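Proline dehydrogenase (Bradyrhizobium japonicum USDA 110, PDB 3HAZ) combines proline dehydrogenase and 1-pyrroline-5-carboxylate dehydrogenase activities in a single flavoenzyme chain, and so probably oxidises proline to glutamate in two steps. Local coordinates at residues A[651-656]-A[730-735]; A[738-743]-A[757-762]; A[912-917]-A[960-965]. One frame throughout, in Å; residues are numbered along the deposited sequence.

The three contacts step from the core of the NAD-binding sheet to the loops beside the aldehyde dehydrogenase active site. Contacts 1 and 2, with centres about 10 Å apart, share that sheet: Phe733 N lies 2.7 Å from Ile758 O, a probable hydrogen bond between neighbouring strands, and both contacts touch NAD. Contact 3 is centred about 11 Å from contact 2 and joined to it by two probable hydrogen bonds, Gly762 O to Ser962 OG at 2.7 Å and Thr761 OG1 to Leu961 O at 2.8 Å. It does not touch contact 1, whose nearest atoms are about 7 Å away, but its Leu916 reaches NAD and the predicted catalytic Cys794.

Contact 1: residues A[651-656]-A[730-735]. With NAD (nicotinamide-adenine-dinucleotide), chain D.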
loop_
_atom_site.group_PDB
_atom_site.type_symbol
_atom_site.label_atom_id
_atom_site.label_comp_id
_atom_site.label_asym_id
_atom_site.label_seq_id
_atom_site.Cartn_x
_atom_site.Cartn_y
_atom_site.Cartn_z
ATOM N N GLY A 651 -16.324 -37.884 -13.867
ATOM C CA GLY A 651 -16.210 -39.267 -14.300
ATOM C C GLY A 651 -15.658 -39.353 -15.713
ATOM O O GLY A 651 -14.674 -38.688 -16.037
ATOM N N VAL A 652 -16.289 -40.171 -16.551
ATOM C CA VAL A 652 -15.876 -40.307 -17.941
ATOM C C VAL A 652 -16.670 -39.378 -18.846
ATOM O O VAL A 652 -17.890 -39.495 -18.954
ATOM C CB VAL A 652 -16.090 -41.738 -18.481
ATOM C CG1 VAL A 652 -15.803 -41.769 -19.974
ATOM C CG2 VAL A 652 -15.215 -42.739 -17.744
ATOM N N PHE A 653 -15.979 -38.461 -19.507
ATOM C CA PHE A 653 -16.637 -37.633 -20.506
ATOM C C PHE A 653 -16.488 -38.233 -21.889
ATOM O O PHE A 653 -15.422 -38.738 -22.257
ATOM C CB PHE A 653 -16.095 -36.203 -20.492
ATOM C CG PHE A 653 -17.013 -35.215 -19.829
ATOM C CD1 PHE A 653 -17.882 -34.441 -20.590
ATOM C CD2 PHE A 653 -17.012 -35.058 -18.455
ATOM C CE1 PHE A 653 -18.731 -33.528 -19.983
ATOM C CE2 PHE A 653 -17.857 -34.141 -17.840
ATOM C CZ PHE A 653 -18.715 -33.374 -18.609
ATOM N N VAL A 654 -17.582 -38.191 -22.635
ATOM C CA VAL A 654 -17.573 -38.497 -24.058
ATOM C C VAL A 654 -17.444 -37.181 -24.818
ATOM O O VAL A 654 -18.253 -36.276 -24.635
ATOM C CB VAL A 654 -18.876 -39.204 -24.467
ATOM C CG1 VAL A 654 -18.945 -39.407 -25.979
ATOM C CG2 VAL A 654 -19.003 -40.527 -23.728
ATOM N N ALA A 655 -16.407 -37.066 -25.645
ATOM C CA ALA A 655 -16.198 -35.875 -26.458
ATOM C C ALA A 655 -16.441 -36.191 -27.926
ATOM O O ALA A 655 -15.818 -37.095 -28.488
ATOM C CB ALA A 655 -14.795 -35.327 -26.260
ATOM N N ILE A 656 -17.353 -35.448 -28.543
ATOM C CA ILE A 656 -17.697 -35.660 -29.942
ATOM C C ILE A 656 -17.479 -34.359 -30.712
ATOM O O ILE A 656 -18.028 -33.324 -30.349
ATOM C CB ILE A 656 -19.159 -36.119 -30.090
ATOM C CG1 ILE A 656 -19.361 -37.485 -29.427
ATOM C CG2 ILE A 656 -19.557 -36.159 -31.552
ATOM C CD1 ILE A 656 -20.808 -37.892 -29.297
ATOM N N GLY A 730 -20.931 -37.509 -18.611
ATOM C CA GLY A 730 -21.275 -36.303 -19.336
ATOM C C GLY A 730 -20.819 -36.347 -20.774
ATOM O O GLY A 730 -20.005 -37.198 -21.161
ATOM N N VAL A 731 -21.354 -35.421 -21.565
ATOM C CA VAL A 731 -21.074 -35.353 -22.987
ATOM C C VAL A 731 -20.788 -33.912 -23.423
ATOM O O VAL A 731 -21.561 -32.991 -23.143
ATOM C CB VAL A 731 -22.246 -35.922 -23.809
ATOM C CG1 VAL A 731 -22.031 -35.686 -25.301
ATOM C CG2 VAL A 731 -22.430 -37.416 -23.512
ATOM N N VAL A 732 -19.656 -33.722 -24.088
ATOM C CA VAL A 732 -19.337 -32.440 -24.700
ATOM C C VAL A 732 -19.389 -32.637 -26.216
ATOM O O VAL A 732 -18.642 -33.444 -26.776
ATOM C CB VAL A 732 -17.966 -31.898 -24.223
ATOM C CG1 VAL A 732 -16.871 -32.922 -24.467
ATOM C CG2 VAL A 732 -17.630 -30.553 -24.890
ATOM N N PHE A 733 -20.303 -31.919 -26.865
ATOM C CA PHE A 733 -20.599 -32.126 -28.279
ATOM C C PHE A 733 -20.550 -30.840 -29.097
ATOM O O PHE A 733 -21.039 -29.794 -28.670
ATOM C CB PHE A 733 -21.986 -32.757 -28.418
ATOM C CG PHE A 733 -22.503 -32.793 -29.823
ATOM C CD1 PHE A 733 -22.169 -33.835 -30.671
ATOM C CD2 PHE A 733 -23.331 -31.788 -30.296
ATOM C CE1 PHE A 733 -22.646 -33.869 -31.966
ATOM C CE2 PHE A 733 -23.811 -31.819 -31.588
ATOM C CZ PHE A 733 -23.471 -32.864 -32.425
ATOM N N THR A 734 -19.959 -30.922 -30.279
ATOM C CA THR A 734 -20.067 -29.831 -31.235
ATOM C C THR A 734 -20.437 -30.403 -32.589
ATOM O O THR A 734 -19.731 -31.260 -33.124
ATOM C CB THR A 734 -18.767 -29.024 -31.353
ATOM O OG1 THR A 734 -18.452 -28.442 -30.084
ATOM C CG2 THR A 734 -18.939 -27.917 -32.367
ATOM N N GLY A 735 -21.555 -29.941 -33.133
ATOM C CA GLY A 735 -22.065 -30.493 -34.377
ATOM C C GLY A 735 -23.445 -29.971 -34.720
ATOM O O GLY A 735 -23.819 -28.863 -34.322
HETATM P PA NAD D . -22.790 -33.430 -37.232
HETATM O O1A NAD D . -24.142 -33.245 -36.322
HETATM O O2A NAD D . -23.158 -33.896 -38.579
HETATM O O5B NAD D . -21.829 -34.564 -36.474
HETATM C C5B NAD D . -20.698 -34.125 -35.734
HETATM C C4B NAD D . -20.184 -35.224 -34.790
HETATM O O4B NAD D . -21.235 -35.992 -34.089
HETATM C C3B NAD D . -19.347 -36.374 -35.485
HETATM O O3B NAD D . -18.112 -36.753 -34.958
HETATM C C2B NAD D . -20.431 -37.414 -35.748
HETATM O O2B NAD D . -20.089 -38.663 -36.308
HETATM C C1B NAD D . -21.153 -37.362 -34.472
HETATM N N9A NAD D . -22.502 -37.935 -34.591
HETATM C C8A NAD D . -23.273 -38.012 -35.706
HETATM N N7A NAD D . -24.503 -38.637 -35.345
HETATM C C5A NAD D . -24.451 -38.937 -33.964
HETATM C C6A NAD D . -25.364 -39.540 -33.106
HETATM N N6A NAD D . -26.649 -39.985 -33.619
HETATM N N1A NAD D . -25.057 -39.710 -31.795
HETATM C C2A NAD D . -23.831 -39.284 -31.311
HETATM N N3A NAD D . -22.931 -38.691 -32.153
HETATM C C4A NAD D . -23.242 -38.518 -33.485
HETATM O O3 NAD D . -21.921 -31.996 -37.299
HETATM P PN NAD D . -20.738 -31.800 -38.465
HETATM O O1N NAD D . -21.375 -32.180 -39.957
HETATM O O2N NAD D . -19.596 -32.665 -38.165
HETATM O O5D NAD D . -20.222 -30.213 -38.488
HETATM C C5D NAD D . -21.086 -29.199 -38.981
HETATM C C4D NAD D . -22.001 -28.610 -37.887
HETATM O O4D NAD D . -21.383 -28.396 -36.545
HETATM C C3D NAD D . -22.818 -27.272 -38.153
HETATM O O3D NAD D . -24.221 -27.289 -38.049
HETATM C C2D NAD D . -22.015 -26.288 -37.274
HETATM O O2D NAD D . -22.402 -24.934 -37.146
HETATM C C1D NAD D . -21.752 -27.114 -36.082
HETATM N N1N NAD D . -20.619 -26.524 -35.355
HETATM C C2N NAD D . -20.871 -25.611 -34.314
HETATM C C3N NAD D . -19.750 -25.008 -33.599
HETATM C C7N NAD D . -20.026 -24.018 -32.453
HETATM O O7N NAD D . -19.141 -23.695 -31.744
HETATM N N7N NAD D . -21.382 -23.599 -32.164
HETATM C C4N NAD D . -18.357 -25.352 -33.977
HETATM C C5N NAD D . -18.110 -26.261 -35.009
HETATM C C6N NAD D . -19.243 -26.878 -35.734
#
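Strands 652-656 and 730-734 run parallel, their axes 4.7 Å apart at closest approach and 18° from alignment. Four nearly straight hydrogen bonds alternate between them. Val654 N gives to Gly730 O at 3.0 Å, Val732 N then gives to Val654 O, Ile656 N to Val732 O, and Thr734 N closes the series on Ile656 O. One face of the sheet carries Phe653, Ala655 and Val732. The Phe653 ring, swung off a staggered position (chi1 -104°), leans across to the neighbouring strand, so that Gly730 CA sits over its face, 4.0 Å from the centroid and 16° off the normal, while Val732 N lies at its edge. A side chain on Gly730 would run into that ring. An alanine at Phe653 would probably uncover Gly730 and lose packing against Ala673 of helix 664-675 and against the ring of Phe977. Val732 holds CG1 in the crowded position between its backbone N and carbonyl carbon, which brings it within 3.6 Å of Ala655 CB. The other face carries Val654, Ile656, Val731 and Phe733 and is covered in part by helix 737-749. There Ile656 CG2 meets the edge of the Phe733 ring, 3.6 Å from CD1, and further round the same rim Phe733 CE1 lies 3.3 Å from NAD O4B. That ribose oxygen is also touched by Ile656 CG2, at 3.0 Å. At the strand end the Thr734 methyl CG2 presses on the nicotinamide, 3.1 Å from C4N; its hydroxyl is taken up by Gln669. Side chains of both strands thus meet NAD, which lies across the C-terminal ends of parallel strands as in Rossmann-type dinucleotide-binding domains, here that of the aldehyde dehydrogenase fold.

Contact 2: residues A[738-743]-A[757-762]; sequences EVARSI and LIAETG. With NAD (nicotinamide-adenine-dinucleotide), chain D.
Ala740 carries the tight part of this purely apolar contact: its CB points from helix 738-743 toward the strand and lies 3.7 Å from Thr761 CG2 and 4.0 Å from Ala759 CB. With three such small groups facing each other, the helix can pass the strand with axes 9.0 Å apart. Thr761 presents its methyl because its hydroxyl is turned into the crowded position between backbone N and carbonyl carbon (chi1 46°), where OG1 finds Leu961 O. Packing slackens toward Leu757, whose CD1 is 4.1 Å from Ile743 CG2, the two chains crossing at about a right angle. Helix and strand run nearly antiparallel (169°), as successive elements of the beta-alpha-beta unit made of strand 730-734, helix 737-749 and strand 757-760. Glu738 and Arg741 point away from the strand on the partly exposed side of the helix, and Arg741 packs on Lys750 of a neighbouring subunit. Another flank of the helix meets the cofactor, Val739 CG1 lying 3.4 Å from adenine C5A. Beyond the strand end, Thr761 O accepts a 2.8 Å hydrogen bond from the nicotinamide amide N7N. Glu760, the predicted active-site residue, bends at chi2 so that OE2 stands 3.1 Å from Ala759 O, an acceptor beside an acceptor that may favour a protonated carboxyl, although OE2 also has a weak hydrogen bond from Gly965 N.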
loop_
_atom_site.group_PDB
_atom_site.type_symbol
_atom_site.label_atom_id
_atom_site.label_comp_id
_atom_site.label_asym_id
_atom_site.label_seq_id
_atom_site.Cartn_x
_atom_site.Cartn_y
_atom_site.Cartn_z
ATOM N N GLU A 738 -29.463 -31.032 -34.947
ATOM C CA GLU A 738 -30.285 -32.234 -34.995
ATOM C C GLU A 738 -29.656 -33.395 -34.228
ATOM O O GLU A 738 -30.339 -34.127 -33.500
ATOM C CB GLU A 738 -30.549 -32.642 -36.449
ATOM N N VAL A 739 -28.353 -33.575 -34.402
ATOM C CA VAL A 739 -27.653 -34.641 -33.699
ATOM C C VAL A 739 -27.623 -34.377 -32.184
ATOM O O VAL A 739 -27.737 -35.304 -31.386
ATOM C CB VAL A 739 -26.234 -34.857 -34.265
ATOM C CG1 VAL A 739 -25.415 -35.751 -33.340
ATOM C CG2 VAL A 739 -26.313 -35.459 -35.668
ATOM N N ALA A 740 -27.502 -33.112 -31.794
ATOM C CA ALA A 740 -27.488 -32.766 -30.376
ATOM C C ALA A 740 -28.778 -33.206 -29.685
ATOM O O ALA A 740 -28.740 -33.793 -28.604
ATOM C CB ALA A 740 -27.240 -31.266 -30.177
ATOM N N ARG A 741 -29.916 -32.938 -30.317
ATOM C CA ARG A 741 -31.209 -33.339 -29.765
ATOM C C ARG A 741 -31.310 -34.851 -29.620
ATOM O O ARG A 741 -31.888 -35.358 -28.658
ATOM C CB ARG A 741 -32.358 -32.827 -30.639
ATOM C CG ARG A 741 -32.638 -31.344 -30.486
ATOM C CD ARG A 741 -34.046 -31.024 -30.937
ATOM N NE ARG A 741 -34.202 -31.205 -32.376
ATOM C CZ ARG A 741 -33.889 -30.278 -33.274
ATOM N NH1 ARG A 741 -33.405 -29.108 -32.877
ATOM N NH2 ARG A 741 -34.054 -30.520 -34.565
ATOM N N SER A 742 -30.753 -35.568 -30.589
ATOM C CA SER A 742 -30.733 -37.022 -30.548
ATOM C C SER A 742 -29.908 -37.513 -29.357
ATOM O O SER A 742 -30.321 -38.420 -28.630
ATOM C CB SER A 742 -30.175 -37.579 -31.861
ATOM O OG SER A 742 -29.784 -38.935 -31.711
ATOM N N ILE A 743 -28.741 -36.905 -29.161
ATOM C CA ILE A 743 -27.894 -37.224 -28.015
ATOM C C ILE A 743 -28.617 -36.909 -26.713
ATOM O O ILE A 743 -28.637 -37.723 -25.790
ATOM C CB ILE A 743 -26.564 -36.447 -28.056
ATOM C CG1 ILE A 743 -25.609 -37.086 -29.068
ATOM C CG2 ILE A 743 -25.930 -36.407 -26.670
ATOM C CD1 ILE A 743 -24.463 -36.178 -29.485
ATOM N N LEU A 757 -24.982 -32.048 -20.554
ATOM C CA LEU A 757 -24.724 -32.027 -21.986
ATOM C C LEU A 757 -24.312 -30.618 -22.390
ATOM O O LEU A 757 -25.081 -29.669 -22.240
ATOM C CB LEU A 757 -25.955 -32.469 -22.789
ATOM C CG LEU A 757 -25.904 -32.244 -24.308
ATOM C CD1 LEU A 757 -24.694 -32.926 -24.926
ATOM C CD2 LEU A 757 -27.180 -32.732 -24.995
ATOM N N ILE A 758 -23.088 -30.484 -22.882
ATOM C CA ILE A 758 -22.641 -29.232 -23.477
ATOM C C ILE A 758 -22.702 -29.426 -24.975
ATOM O O ILE A 758 -21.989 -30.269 -25.522
ATOM C CB ILE A 758 -21.193 -28.898 -23.083
ATOM C CG1 ILE A 758 -21.091 -28.669 -21.577
ATOM C CG2 ILE A 758 -20.697 -27.675 -23.845
ATOM C CD1 ILE A 758 -19.663 -28.552 -21.086
ATOM N N ALA A 759 -23.568 -28.659 -25.634
ATOM C CA ALA A 759 -23.801 -28.843 -27.054
ATOM C C ALA A 759 -23.747 -27.512 -27.789
ATOM O O ALA A 759 -24.552 -26.608 -27.544
ATOM C CB ALA A 759 -25.140 -29.543 -27.296
ATOM N N GLU A 760 -22.780 -27.400 -28.689
ATOM C CA GLU A 760 -22.618 -26.198 -29.483
ATOM C C GLU A 760 -22.990 -26.568 -30.901
ATOM O O GLU A 760 -22.419 -27.488 -31.488
ATOM C CB GLU A 760 -21.179 -25.687 -29.385
ATOM C CG GLU A 760 -20.675 -25.592 -27.942
ATOM C CD GLU A 760 -21.452 -24.577 -27.103
ATOM O OE1 GLU A 760 -21.270 -23.360 -27.323
ATOM O OE2 GLU A 760 -22.238 -24.994 -26.221
ATOM N N THR A 761 -23.983 -25.872 -31.437
ATOM C CA THR A 761 -24.570 -26.267 -32.702
ATOM C C THR A 761 -24.562 -25.093 -33.689
ATOM O O THR A 761 -23.852 -24.107 -33.481
ATOM C CB THR A 761 -25.977 -26.880 -32.487
ATOM O OG1 THR A 761 -26.726 -26.061 -31.584
ATOM C CG2 THR A 761 -25.851 -28.272 -31.865
ATOM N N GLY A 762 -25.329 -25.200 -34.764
ATOM C CA GLY A 762 -25.195 -24.251 -35.855
ATOM C C GLY A 762 -25.750 -22.861 -35.600
ATOM O O GLY A 762 -25.976 -22.452 -34.459
HETATM P PA NAD D . -22.790 -33.430 -37.232
HETATM O O1A NAD D . -24.142 -33.245 -36.322
HETATM O O2A NAD D . -23.158 -33.896 -38.579
HETATM O O5B NAD D . -21.829 -34.564 -36.474
HETATM C C5B NAD D . -20.698 -34.125 -35.734
HETATM C C4B NAD D . -20.184 -35.224 -34.790
HETATM O O4B NAD D . -21.235 -35.992 -34.089
HETATM C C3B NAD D . -19.347 -36.374 -35.485
HETATM O O3B NAD D . -18.112 -36.753 -34.958
HETATM C C2B NAD D . -20.431 -37.414 -35.748
HETATM O O2B NAD D . -20.089 -38.663 -36.308
HETATM C C1B NAD D . -21.153 -37.362 -34.472
HETATM N N9A NAD D . -22.502 -37.935 -34.591
HETATM C C8A NAD D . -23.273 -38.012 -35.706
HETATM N N7A NAD D . -24.503 -38.637 -35.345
HETATM C C5A NAD D . -24.451 -38.937 -33.964
HETATM C C6A NAD D . -25.364 -39.540 -33.106
HETATM N N6A NAD D . -26.649 -39.985 -33.619
HETATM N N1A NAD D . -25.057 -39.710 -31.795
HETATM C C2A NAD D . -23.831 -39.284 -31.311
HETATM N N3A NAD D . -22.931 -38.691 -32.153
HETATM C C4A NAD D . -23.242 -38.518 -33.485
HETATM O O3 NAD D . -21.921 -31.996 -37.299
HETATM P PN NAD D . -20.738 -31.800 -38.465
HETATM O O1N NAD D . -21.375 -32.180 -39.957
HETATM O O2N NAD D . -19.596 -32.665 -38.165
HETATM O O5D NAD D . -20.222 -30.213 -38.488
HETATM C C5D NAD D . -21.086 -29.199 -38.981
HETATM C C4D NAD D . -22.001 -28.610 -37.887
HETATM O O4D NAD D . -21.383 -28.396 -36.545
HETATM C C3D NAD D . -22.818 -27.272 -38.153
HETATM O O3D NAD D . -24.221 -27.289 -38.049
HETATM C C2D NAD D . -22.015 -26.288 -37.274
HETATM O O2D NAD D . -22.402 -24.934 -37.146
HETATM C C1D NAD D . -21.752 -27.114 -36.082
HETATM N N1N NAD D . -20.619 -26.524 -35.355
HETATM C C2N NAD D . -20.871 -25.611 -34.314
HETATM C C3N NAD D . -19.750 -25.008 -33.599
HETATM C C7N NAD D . -20.026 -24.018 -32.453
HETATM O O7N NAD D . -19.141 -23.695 -31.744
HETATM N N7N NAD D . -21.382 -23.599 -32.164
HETATM C C4N NAD D . -18.357 -25.352 -33.977
HETATM C C5N NAD D . -18.110 -26.261 -35.009
HETATM C C6N NAD D . -19.243 -26.878 -35.734
#

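Contact 3: residues A[912-917]-A[960-965]; sequences TGYGLT and GLSGTG
The Tyr914 ring receives Leu961 CB over one face, 3.9 Å from the centroid and 24° off the normal, a CH-pi contact displaced toward the CD1-CE1 rim. At its edge, in the plane of the ring, lie two hydroxyl oxygens, Thr912 OG1 and Ser962 OG. The tyrosine and leucine chains cross obliquely, and Leu961 CD1 lies over the same face, 4.0 Å from Tyr914 CE2, and also comes within 3.5 Å of Thr912 O. Both oxygens at the rim are also held by the backbone of 912-917. Thr912 OG1 accepts from Tyr914 N at 3.0 Å, forming an ST turn, and Ser962 OG accepts from Gly915 N at 2.8 Å in a practically straight bond (176°). Ser962 OG is turned anti to its own carbonyl carbon, beside its backbone N, which sets it against this N-H; the same oxygen also bonds Gly762 O, so two partners fix its rotation. A further bond joins the backbones: Leu961 N gives to Gly913 O at 2.9 Å, straight at the hydrogen, although the donor stands 37° above the carbonyl plane. Glycines make these close approaches possible. Gly913 leaves the preceding helix with positive phi, and a CB on Gly960 would collide with Gly913 O. Leu916 CB packs 3.7 Å from Ser962 OG, while its side chain also touches NAD and the predicted catalytic Cys794. Segment 912-917 leads from helix 902-911 into strand 917-921 of the sheet that also contains strand 797-803, just beyond Cys794. Segment 960-965, lying between strands 939-942 and 978-986, continues past Ser962 along strand 757-760 of the NAD-binding sheet, with Thr964 bonded to Ala759, so the two loops join the catalytic and nucleotide-binding parts of the aldehyde dehydrogenase fold.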
loop_
_atom_site.group_PDB
_atom_site.type_symbol
_atom_site.label_atom_id
_atom_site.label_comp_id
_atom_site.label_asym_id
_atom_site.label_seq_id
_atom_site.Cartn_x
_atom_site.Cartn_y
_atom_site.Cartn_z
ATOM N N THR A 912 -35.767 -17.187 -36.256
ATOM C CA THR A 912 -35.149 -18.451 -36.637
ATOM C C THR A 912 -34.943 -19.362 -35.428
ATOM O O THR A 912 -34.955 -20.585 -35.557
ATOM C CB THR A 912 -33.795 -18.249 -37.336
ATOM O OG1 THR A 912 -32.793 -17.959 -36.353
ATOM C CG2 THR A 912 -33.876 -17.118 -38.366
ATOM N N GLY A 913 -34.753 -18.760 -34.258
ATOM C CA GLY A 913 -34.473 -19.517 -33.054
ATOM C C GLY A 913 -32.986 -19.698 -32.793
ATOM O O GLY A 913 -32.582 -20.061 -31.689
ATOM N N TYR A 914 -32.164 -19.459 -33.810
ATOM C CA TYR A 914 -30.715 -19.550 -33.646
ATOM C C TYR A 914 -30.158 -18.297 -32.956
ATOM O O TYR A 914 -30.857 -17.295 -32.826
ATOM C CB TYR A 914 -30.039 -19.788 -35.001
ATOM C CG TYR A 914 -30.314 -21.165 -35.570
ATOM C CD1 TYR A 914 -29.583 -22.269 -35.143
ATOM C CD2 TYR A 914 -31.314 -21.367 -36.516
ATOM C CE1 TYR A 914 -29.828 -23.533 -35.649
ATOM C CE2 TYR A 914 -31.570 -22.641 -37.031
ATOM C CZ TYR A 914 -30.821 -23.716 -36.593
ATOM O OH TYR A 914 -31.054 -24.983 -37.086
ATOM N N GLY A 915 -28.912 -18.361 -32.495
ATOM C CA GLY A 915 -28.308 -17.221 -31.825
ATOM C C GLY A 915 -26.824 -17.385 -31.575
ATOM O O GLY A 915 -26.368 -17.335 -30.434
ATOM N N LEU A 916 -26.063 -17.583 -32.644
ATOM C CA LEU A 916 -24.629 -17.811 -32.523
ATOM C C LEU A 916 -23.828 -16.517 -32.710
ATOM O O LEU A 916 -23.332 -15.948 -31.737
ATOM C CB LEU A 916 -24.173 -18.896 -33.505
ATOM C CG LEU A 916 -22.749 -19.423 -33.305
ATOM C CD1 LEU A 916 -22.507 -19.825 -31.847
ATOM C CD2 LEU A 916 -22.513 -20.604 -34.229
ATOM N N THR A 917 -23.694 -16.049 -33.950
ATOM C CA THR A 917 -23.016 -14.769 -34.187
ATOM C C THR A 917 -23.922 -13.734 -34.853
ATOM O O THR A 917 -24.844 -14.075 -35.604
ATOM C CB THR A 917 -21.723 -14.916 -35.038
ATOM O OG1 THR A 917 -22.034 -15.536 -36.294
ATOM C CG2 THR A 917 -20.686 -15.757 -34.307
ATOM N N GLY A 960 -30.269 -20.489 -27.660
ATOM C CA GLY A 960 -31.388 -20.957 -28.452
ATOM C C GLY A 960 -30.961 -22.221 -29.169
ATOM O O GLY A 960 -30.308 -23.078 -28.570
ATOM N N LEU A 961 -31.302 -22.332 -30.451
ATOM C CA LEU A 961 -30.947 -23.502 -31.251
ATOM C C LEU A 961 -29.446 -23.589 -31.546
ATOM O O LEU A 961 -28.982 -24.565 -32.137
ATOM C CB LEU A 961 -31.735 -23.512 -32.573
ATOM C CG LEU A 961 -33.265 -23.515 -32.505
ATOM C CD1 LEU A 961 -33.894 -23.524 -33.919
ATOM C CD2 LEU A 961 -33.767 -24.695 -31.693
ATOM N N SER A 962 -28.690 -22.576 -31.134
ATOM C CA SER A 962 -27.253 -22.542 -31.405
ATOM C C SER A 962 -26.347 -23.142 -30.314
ATOM O O SER A 962 -25.146 -23.308 -30.527
ATOM C CB SER A 962 -26.812 -21.108 -31.707
ATOM O OG SER A 962 -27.365 -20.672 -32.936
ATOM N N GLY A 963 -26.898 -23.455 -29.149
ATOM C CA GLY A 963 -26.080 -24.059 -28.104
ATOM C C GLY A 963 -26.633 -23.986 -26.699
ATOM O O GLY A 963 -27.624 -23.303 -26.449
ATOM N N THR A 964 -25.985 -24.703 -25.779
ATOM C CA THR A 964 -26.418 -24.748 -24.389
ATOM C C THR A 964 -25.594 -23.817 -23.510
ATOM O O THR A 964 -26.068 -23.365 -22.478
ATOM C CB THR A 964 -26.279 -26.187 -23.786
ATOM O OG1 THR A 964 -24.942 -26.672 -23.980
ATOM C CG2 THR A 964 -27.265 -27.156 -24.422
ATOM N N GLY A 965 -24.364 -23.527 -23.925
ATOM C CA GLY A 965 -23.383 -22.957 -23.017
ATOM C C GLY A 965 -22.825 -24.080 -22.149
ATOM O O GLY A 965 -23.305 -25.209 -22.229
#